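Local structure of SIS domain protein (Listeria monocytogenes str. 4b F2365, 3FXA) at residues 28-31 and 32-35; 98-102 and 103-107; 179-182 and 183-186. The protein is a putative sugar-phosphate isomerase of the SIS family that probably binds phosphorylated sugars and assembles from four copies of the chain. One frame throughout, in Å; residues are numbered along the deposited sequence.

Contact 1. Residues 28-31 and 32-35; sequences VTSE and EALV
Ser30 OG is gripped by two partners at the start of helix 31-43. Ala33 N donates to it across 3.2 Å in an almost straight bond (171° at the hydrogen); Ser30 holds the N-cap position, and this is its capping bond. A water adds a weak contact to the same oxygen. That water accepts from Glu32 N at 3.0 Å, so a second amide of the first turn, which has no earlier helical carbonyl to pair with, is satisfied through solvent. With OG anti to the backbone N (chi1 168°), the serine hydroxyl swings forward to the helix end. Ser30 O then takes the first regular bond of the helix, from Leu34 N at 2.9 Å, and Glu31 O takes the next from Val35 N.

Beside the cap, CD1 of Leu34 lies 3.5 Å from Thr29 OG1, the two side chains crossing near a right angle, while that hydroxyl is hydrogen-bonded to Leu25 O of the preceding helix. Ser30, Ala33 and Leu34 rest on Pro142, Ile139 and Phe141 of strand 139-142, and Trp15 of the second subunit packs on both Thr29 and Leu34. A cap of this kind, joined by water, leaves the first-turn amides of Glu32 and Ala33 paired before main-chain bonding takes over.

Contact 2. Residues 98-102 and 103-107; sequences LISKG and GNTGE
Ser100 hands the chain from strand 95-99 to the loop that leads into helix 106-109, the strand-turn-helix passage of the parallel alpha/beta sheet in an SIS domain. Residues 100-105 probably correspond to the serine- and threonine-rich loop with which relatives such as GlmS hold the phosphate of their sugar. Before it, Leu98 and Ile99 belong to the central strand of that sheet, and Ile99 packs on helices 55-69 and 157-177. The side chain of Ser100 then turns into the loop and bonds to two points of it. Its hydroxyl, anti to the backbone N (chi1 164°), comes within 2.8 Å of Gly103 N, although the bond is weak because it is bent to 128° at the hydrogen. The same oxygen meets Thr105 OG1, and either hydroxyl may be the donor.

The CB of Lys101 leaves the turn, and NZ forms a salt bridge with Glu127 OE1, while the backbone O accepts from Thr126 OG1. Gly102 follows, its carbonyl held by Asn128 ND2, so the turn is fastened to the end of strand 121-126 and the residues after it. The chain next bends through Gly103 at a positive phi of 76°, a conformation that glycine adopts readily. Asn104 directs OD1 to Val132 N. Thr105 occupies the N-cap position of helix 106-109 without making a capping bond, and it also packs on His84 of the third subunit. Its OG1 is bonded instead to Ser100 OG, just past the strand, at 3.0 Å.

Contact 3. Residues 179-182 and 183-186; sequences NYTK and EQFS
Gln184 folds its side chain back from the first turn of helix 182-188 so that OE1 accepts from Thr181 N at 2.9 Å. CG is anti to the carbonyl carbon (chi1 -74°) and the chain runs on extended, which carries the amide back past the start of the helix. The donor sits a little off the plane of the amide carbonyl. In return Thr181 OG1, placed between its own backbone N and carbonyl carbon, takes the N-H of Gln184 at 3.0 Å; a weak, longer bond runs from that hydroxyl to OE1 as well.

The ring of Tyr180 lies obliquely against the Gln184 amide, the two planes inclined by 55°. A chi1 of -178°, which sets CG anti to the backbone N, carries this ring along toward Gln184 and Phe185. Its CD1 approaches OE1 to 3.2 Å and CE1 rests on Gln184 CB. At the far end of the ring, OH reaches Phe185 CA, and CE2 makes apolar contact with Phe185 CD2 at 4.1 Å. The Phe185 ring also stacks on His189, while Phe152 of the second subunit packs against Tyr180 and Lys182. Within the same turn, Ser186 OG bends back to donate to Glu183 O at 2.6 Å.

Just before the cap, Asn179 ends helix 157-177 in a Schellman motif with positive phi. The reciprocal bonds of Thr181 and Gln184 then make a capping box, so this short link joins a Schellman C-terminus to a capping-box N-terminus.

Overall arrangement
All three contacts lie where the chain enters a helix, and they come in series along it. Contacts 1 and 3 cap theirs with a hydroxyl, whereas in contact 2 the N-cap threonine bonds its hydroxyl to the serine just past the preceding strand. Contact 2 is the probable phosphate site, judging by relatives, and the glycine-rich turn around Gly52, Gly54 and Gly57 lies near it. Its centre is about 19 Å from that of contact 1 and about 34 Å from that of contact 3, which lies across the centre of the chain. Contacts 1 and 3, with centres about 27 Å apart, both meet the second subunit; contact 2 meets the third.

Contact 1. Residues 28-31 and 32-35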
ATOM      1  N   VAL A  28     -20.592   5.022  23.965  1.00 18.23           N
ATOM      2  CA  VAL A  28     -19.822   6.034  23.226  1.00 17.70           C
ATOM      3  C   VAL A  28     -20.204   6.171  21.738  1.00 16.86           C
ATOM      4  O   VAL A  28     -19.787   7.130  21.084  1.00 20.14           O
ATOM      5  CB  VAL A  28     -18.308   5.759  23.382  1.00 17.47           C
ATOM      6  CG1 VAL A  28     -17.939   5.601  24.900  1.00 19.49           C
ATOM      7  CG2 VAL A  28     -17.902   4.530  22.577  1.00 19.51           C
ATOM      8  N   THR A  29     -20.974   5.217  21.209  1.00 14.83           N
ATOM      9  CA  THR A  29     -21.509   5.285  19.860  1.00 13.58           C
ATOM     10  C   THR A  29     -22.959   5.816  19.896  1.00 14.98           C
ATOM     11  O   THR A  29     -23.594   5.920  20.990  1.00 16.70           O
ATOM     12  CB  THR A  29     -21.450   3.911  19.138  1.00 13.87           C
ATOM     13  OG1 THR A  29     -22.133   2.924  19.919  1.00 16.55           O
ATOM     14  CG2 THR A  29     -20.023   3.426  18.924  1.00 12.84           C
ATOM     15  N   SER A  30     -23.462   6.141  18.701  1.00 16.29           N
ATOM     16  CA  SER A  30     -24.821   6.635  18.479  1.00 16.56           C
ATOM     17  C   SER A  30     -25.654   5.548  17.835  1.00 16.01           C
ATOM     18  O   SER A  30     -25.324   5.078  16.730  1.00 16.93           O
ATOM     19  CB  SER A  30     -24.816   7.873  17.559  1.00 16.89           C
ATOM     20  OG  SER A  30     -26.133   8.191  17.110  1.00 15.64           O
ATOM     21  N   GLU A  31     -26.759   5.157  18.496  1.00 16.67           N
ATOM     22  CA  GLU A  31     -27.667   4.171  17.893  1.00 15.60           C
ATOM     23  C   GLU A  31     -28.207   4.596  16.516  1.00 15.98           C
ATOM     24  O   GLU A  31     -28.233   3.786  15.591  1.00 16.59           O
ATOM     25  CB  GLU A  31     -28.821   3.821  18.841  1.00 17.69           C
ATOM     26  CG  GLU A  31     -28.318   3.029  20.018  1.00 16.14           C
ATOM     27  CD  GLU A  31     -29.414   2.548  20.956  1.00 23.04           C
ATOM     28  OE1 GLU A  31     -30.567   3.003  20.821  1.00 21.79           O
ATOM     29  OE2 GLU A  31     -29.089   1.706  21.836  1.00 23.86           O
ATOM     30  N   GLU A  32     -28.616   5.862  16.401  1.00 16.22           N
ATOM     31  CA  GLU A  32     -29.089   6.411  15.126  1.00 17.28           C
ATOM     32  C   GLU A  32     -27.999   6.247  14.058  1.00 16.36           C
ATOM     33  O   GLU A  32     -28.257   5.705  12.967  1.00 15.99           O
ATOM     34  CB  GLU A  32     -29.558   7.875  15.280  1.00 17.48           C
ATOM     35  CG  GLU A  32     -30.955   7.978  15.916  1.00 26.57           C
ATOM     36  CD  GLU A  32     -31.468   9.411  16.004  1.00 33.82           C
ATOM     37  OE1 GLU A  32     -30.719  10.290  16.486  1.00 36.79           O
ATOM     38  OE2 GLU A  32     -32.632   9.650  15.611  1.00 40.81           O
ATOM     39  N   ALA A  33     -26.769   6.649  14.375  1.00 17.06           N
ATOM     40  CA  ALA A  33     -25.652   6.524  13.398  1.00 16.16           C
ATOM     41  C   ALA A  33     -25.345   5.083  13.005  1.00 15.55           C
ATOM     42  O   ALA A  33     -25.086   4.798  11.855  1.00 17.21           O
ATOM     43  CB  ALA A  33     -24.396   7.218  13.903  1.00 16.85           C
ATOM     44  N   LEU A  34     -25.373   4.165  13.976  1.00 15.24           N
ATOM     45  CA  LEU A  34     -25.135   2.733  13.719  1.00 16.08           C
ATOM     46  C   LEU A  34     -26.131   2.171  12.699  1.00 15.86           C
ATOM     47  O   LEU A  34     -25.756   1.531  11.694  1.00 15.90           O
ATOM     48  CB  LEU A  34     -25.202   1.944  15.041  1.00 13.44           C
ATOM     49  CG  LEU A  34     -24.039   2.196  16.012  1.00 14.50           C
ATOM     50  CD1 LEU A  34     -24.359   1.813  17.467  1.00 17.95           C
ATOM     51  CD2 LEU A  34     -22.778   1.445  15.565  1.00 14.66           C
ATOM     52  N   VAL A  35     -27.406   2.453  12.926  1.00 16.39           N
ATOM     53  CA  VAL A  35     -28.462   1.968  12.037  1.00 15.82           C
ATOM     54  C   VAL A  35     -28.393   2.623  10.650  1.00 16.70           C
ATOM     55  O   VAL A  35     -28.444   1.916   9.627  1.00 17.38           O
ATOM     56  CB  VAL A  35     -29.850   2.152  12.678  1.00 13.89           C
ATOM     57  CG1 VAL A  35     -30.954   1.844  11.654  1.00 17.21           C
ATOM     58  CG2 VAL A  35     -29.939   1.256  13.944  1.00 18.32           C
TER
HETATM   59  O   HOH W   1     -29.094   7.726  18.733  1.00 23.73           O

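Contact 2. Residues 98-102 and 103-107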
ATOM      1  N   LEU A  98     -14.217   9.218   6.661  1.00 13.96           N
ATOM      2  CA  LEU A  98     -13.012   9.862   7.180  1.00 14.66           C
ATOM      3  C   LEU A  98     -12.839   9.447   8.639  1.00 16.43           C
ATOM      4  O   LEU A  98     -13.748   9.636   9.446  1.00 17.21           O
ATOM      5  CB  LEU A  98     -13.104  11.371   7.049  1.00 14.03           C
ATOM      6  CG  LEU A  98     -13.254  11.896   5.611  1.00 17.81           C
ATOM      7  CD1 LEU A  98     -13.302  13.419   5.624  1.00 16.06           C
ATOM      8  CD2 LEU A  98     -12.138  11.418   4.658  1.00 16.65           C
ATOM      9  N   ILE A  99     -11.671   8.887   8.968  1.00 15.13           N
ATOM     10  CA  ILE A  99     -11.362   8.401  10.337  1.00 13.94           C
ATOM     11  C   ILE A  99     -10.297   9.307  10.938  1.00 15.97           C
ATOM     12  O   ILE A  99      -9.155   9.362  10.457  1.00 15.42           O
ATOM     13  CB  ILE A  99     -10.863   6.944  10.391  1.00 14.94           C
ATOM     14  CG1 ILE A  99     -11.850   6.001   9.704  1.00 13.42           C
ATOM     15  CG2 ILE A  99     -10.632   6.506  11.878  1.00 14.29           C
ATOM     16  CD1 ILE A  99     -11.392   4.566   9.594  1.00 14.66           C
ATOM     17  N   SER A 100     -10.709  10.088  11.925  1.00 16.23           N
ATOM     18  CA  SER A 100      -9.825  11.015  12.620  1.00 16.47           C
ATOM     19  C   SER A 100     -10.276  11.160  14.057  1.00 18.03           C
ATOM     20  O   SER A 100     -11.354  11.699  14.286  1.00 17.70           O
ATOM     21  CB  SER A 100      -9.862  12.375  11.917  1.00 16.70           C
ATOM     22  OG  SER A 100      -9.318  13.362  12.762  1.00 16.95           O
ATOM     23  N   LYS A 101      -9.446  10.730  15.015  1.00 18.71           N
ATOM     24  CA  LYS A 101      -9.813  10.791  16.445  1.00 17.55           C
ATOM     25  C   LYS A 101     -10.229  12.190  16.855  1.00 17.41           C
ATOM     26  O   LYS A 101     -11.348  12.371  17.289  1.00 17.02           O
ATOM     27  CB  LYS A 101      -8.684  10.278  17.351  1.00 19.27           C
ATOM     28  CG  LYS A 101      -9.013  10.159  18.837  1.00 20.17           C
ATOM     29  CD  LYS A 101      -7.789   9.564  19.532  1.00 22.22           C
ATOM     30  CE  LYS A 101      -7.905   9.430  21.034  1.00 27.38           C
ATOM     31  NZ  LYS A 101      -8.143  10.707  21.731  1.00 26.07           N
ATOM     32  N   GLY A 102      -9.344  13.177  16.695  1.00 17.63           N
ATOM     33  CA  GLY A 102      -9.668  14.565  17.014  1.00 19.27           C
ATOM     34  C   GLY A 102     -10.613  15.247  16.025  1.00 18.99           C
ATOM     35  O   GLY A 102     -11.171  16.291  16.358  1.00 21.53           O
ATOM     36  N   GLY A 103     -10.763  14.686  14.815  1.00 19.49           N
ATOM     37  CA  GLY A 103     -11.686  15.178  13.779  1.00 18.80           C
ATOM     38  C   GLY A 103     -11.286  16.417  12.995  1.00 19.77           C
ATOM     39  O   GLY A 103     -12.084  16.937  12.204  1.00 18.84           O
ATOM     40  N   ASN A 104     -10.077  16.918  13.230  1.00 19.90           N
ATOM     41  CA  ASN A 104      -9.570  18.111  12.544  1.00 18.89           C
ATOM     42  C   ASN A 104      -8.249  17.864  11.804  1.00 18.70           C
ATOM     43  O   ASN A 104      -7.572  18.836  11.448  1.00 18.66           O
ATOM     44  CB  ASN A 104      -9.430  19.245  13.577  1.00 19.20           C
ATOM     45  CG  ASN A 104     -10.783  19.777  14.076  1.00 19.83           C
ATOM     46  OD1 ASN A 104     -11.726  19.998  13.304  1.00 21.56           O
ATOM     47  ND2 ASN A 104     -10.849  20.058  15.363  1.00 20.26           N
ATOM     48  N   THR A 105      -7.898  16.591  11.539  1.00 17.50           N
ATOM     49  CA  THR A 105      -6.636  16.255  10.854  1.00 18.86           C
ATOM     50  C   THR A 105      -6.625  16.926   9.471  1.00 17.92           C
ATOM     51  O   THR A 105      -7.444  16.569   8.617  1.00 16.93           O
ATOM     52  CB  THR A 105      -6.474  14.731  10.716  1.00 18.84           C
ATOM     53  OG1 THR A 105      -6.510  14.139  12.027  1.00 21.31           O
ATOM     54  CG2 THR A 105      -5.164  14.381   9.999  1.00 20.48           C
ATOM     55  N   GLY A 106      -5.732  17.911   9.288  1.00 18.91           N
ATOM     56  CA  GLY A 106      -5.650  18.725   8.052  1.00 19.36           C
ATOM     57  C   GLY A 106      -5.648  17.965   6.737  1.00 19.75           C
ATOM     58  O   GLY A 106      -6.325  18.368   5.791  1.00 20.82           O
ATOM     59  N   GLU A 107      -4.942  16.834   6.714  1.00 19.78           N
ATOM     60  CA  GLU A 107      -4.862  15.955   5.535  1.00 18.75           C
ATOM     61  C   GLU A 107      -6.234  15.444   5.077  1.00 19.11           C
ATOM     62  O   GLU A 107      -6.450  15.215   3.889  1.00 18.35           O
ATOM     63  CB  GLU A 107      -3.964  14.731   5.784  1.00 19.04           C
ATOM     64  CG  GLU A 107      -2.489  14.999   6.019  1.00 19.59           C
ATOM     65  CD  GLU A 107      -2.104  15.328   7.455  1.00 23.02           C
ATOM     66  OE1 GLU A 107      -2.965  15.760   8.261  1.00 19.71           O
ATOM     67  OE2 GLU A 107      -0.904  15.165   7.769  1.00 25.18           O
TER

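Contact 3. Residues 179-182 and 183-186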
ATOM      1  N   ASN A 179     -28.417 -10.674   3.480  1.00 18.25           N
ATOM      2  CA  ASN A 179     -28.542 -12.108   3.149  1.00 19.04           C
ATOM      3  C   ASN A 179     -27.307 -12.597   2.376  1.00 18.85           C
ATOM      4  O   ASN A 179     -27.420 -13.257   1.344  1.00 17.53           O
ATOM      5  CB  ASN A 179     -29.859 -12.378   2.384  1.00 20.72           C
ATOM      6  CG  ASN A 179     -31.093 -11.932   3.153  1.00 23.89           C
ATOM      7  OD1 ASN A 179     -31.900 -11.145   2.653  1.00 30.80           O
ATOM      8  ND2 ASN A 179     -31.241 -12.429   4.372  1.00 25.80           N
ATOM      9  N   TYR A 180     -26.127 -12.213   2.877  1.00 18.54           N
ATOM     10  CA  TYR A 180     -24.844 -12.583   2.292  1.00 19.02           C
ATOM     11  C   TYR A 180     -24.674 -14.098   2.438  1.00 19.61           C
ATOM     12  O   TYR A 180     -25.042 -14.652   3.487  1.00 19.95           O
ATOM     13  CB  TYR A 180     -23.703 -11.793   2.977  1.00 18.86           C
ATOM     14  CG  TYR A 180     -22.325 -12.063   2.422  1.00 20.82           C
ATOM     15  CD1 TYR A 180     -22.010 -11.699   1.114  1.00 24.73           C
ATOM     16  CD2 TYR A 180     -21.317 -12.615   3.211  1.00 20.62           C
ATOM     17  CE1 TYR A 180     -20.741 -11.928   0.588  1.00 26.59           C
ATOM     18  CE2 TYR A 180     -20.025 -12.844   2.695  1.00 24.70           C
ATOM     19  CZ  TYR A 180     -19.759 -12.495   1.369  1.00 23.25           C
ATOM     20  OH  TYR A 180     -18.515 -12.688   0.798  1.00 33.30           O
ATOM     21  N   THR A 181     -24.183 -14.772   1.388  1.00 19.10           N
ATOM     22  CA  THR A 181     -24.073 -16.244   1.373  1.00 20.39           C
ATOM     23  C   THR A 181     -22.653 -16.763   1.410  1.00 21.57           C
ATOM     24  O   THR A 181     -21.694 -16.044   1.064  1.00 20.79           O
ATOM     25  CB  THR A 181     -24.722 -16.869   0.104  1.00 20.69           C
ATOM     26  OG1 THR A 181     -23.957 -16.548  -1.067  1.00 18.28           O
ATOM     27  CG2 THR A 181     -26.150 -16.390  -0.058  1.00 18.50           C
ATOM     28  N   LYS A 182     -22.533 -18.032   1.804  1.00 22.27           N
ATOM     29  CA  LYS A 182     -21.248 -18.753   1.812  1.00 23.54           C
ATOM     30  C   LYS A 182     -20.740 -18.889   0.374  1.00 23.00           C
ATOM     31  O   LYS A 182     -19.529 -18.897   0.136  1.00 22.63           O
ATOM     32  CB  LYS A 182     -21.396 -20.163   2.419  1.00 25.08           C
ATOM     33  CG  LYS A 182     -21.755 -20.196   3.908  1.00 29.53           C
ATOM     34  CD  LYS A 182     -22.024 -21.627   4.396  1.00 34.27           C
ATOM     35  CE  LYS A 182     -22.469 -21.667   5.857  1.00 37.54           C
ATOM     36  NZ  LYS A 182     -21.403 -21.244   6.800  1.00 38.69           N
ATOM     37  N   GLU A 183     -21.671 -19.007  -0.577  1.00 23.17           N
ATOM     38  CA  GLU A 183     -21.333 -19.131  -2.002  1.00 22.97           C
ATOM     39  C   GLU A 183     -20.631 -17.860  -2.508  1.00 21.64           C
ATOM     40  O   GLU A 183     -19.624 -17.959  -3.228  1.00 21.24           O
ATOM     41  CB  GLU A 183     -22.570 -19.492  -2.848  1.00 23.29           C
ATOM     42  CG  GLU A 183     -23.063 -20.956  -2.700  1.00 26.14           C
ATOM     43  CD  GLU A 183     -23.719 -21.327  -1.346  1.00 28.17           C
ATOM     44  OE1 GLU A 183     -24.144 -20.438  -0.566  1.00 24.87           O
ATOM     45  OE2 GLU A 183     -23.819 -22.545  -1.064  1.00 36.40           O
ATOM     46  N   GLN A 184     -21.163 -16.693  -2.142  1.00 20.38           N
ATOM     47  CA  GLN A 184     -20.528 -15.398  -2.449  1.00 19.97           C
ATOM     48  C   GLN A 184     -19.151 -15.314  -1.797  1.00 20.22           C
ATOM     49  O   GLN A 184     -18.206 -14.871  -2.438  1.00 18.72           O
ATOM     50  CB  GLN A 184     -21.349 -14.222  -1.944  1.00 21.47           C
ATOM     51  CG  GLN A 184     -22.584 -13.903  -2.708  1.00 24.03           C
ATOM     52  CD  GLN A 184     -23.383 -12.854  -1.979  1.00 28.65           C
ATOM     53  OE1 GLN A 184     -24.023 -13.148  -0.972  1.00 30.29           O
ATOM     54  NE2 GLN A 184     -23.332 -11.626  -2.462  1.00 29.27           N
ATOM     55  N   PHE A 185     -19.059 -15.689  -0.518  1.00 18.74           N
ATOM     56  CA  PHE A 185     -17.777 -15.745   0.213  1.00 19.15           C
ATOM     57  C   PHE A 185     -16.755 -16.624  -0.518  1.00 18.83           C
ATOM     58  O   PHE A 185     -15.605 -16.215  -0.705  1.00 18.51           O
ATOM     59  CB  PHE A 185     -17.979 -16.285   1.637  1.00 20.24           C
ATOM     60  CG  PHE A 185     -16.768 -16.158   2.524  1.00 24.67           C
ATOM     61  CD1 PHE A 185     -15.786 -17.158   2.554  1.00 22.59           C
ATOM     62  CD2 PHE A 185     -16.627 -15.056   3.369  1.00 22.63           C
ATOM     63  CE1 PHE A 185     -14.659 -17.028   3.389  1.00 23.95           C
ATOM     64  CE2 PHE A 185     -15.528 -14.936   4.213  1.00 28.09           C
ATOM     65  CZ  PHE A 185     -14.540 -15.922   4.213  1.00 24.68           C
ATOM     66  N   SER A 186     -17.184 -17.792  -0.983  1.00 18.61           N
ATOM     67  CA  SER A 186     -16.282 -18.748  -1.637  1.00 18.79           C
ATOM     68  C   SER A 186     -15.646 -18.227  -2.941  1.00 17.95           C
ATOM     69  O   SER A 186     -14.494 -18.557  -3.220  1.00 18.58           O
ATOM     70  CB  SER A 186     -16.985 -20.089  -1.900  1.00 20.36           C
ATOM     71  OG  SER A 186     -17.966 -19.964  -2.916  1.00 27.52           O
TER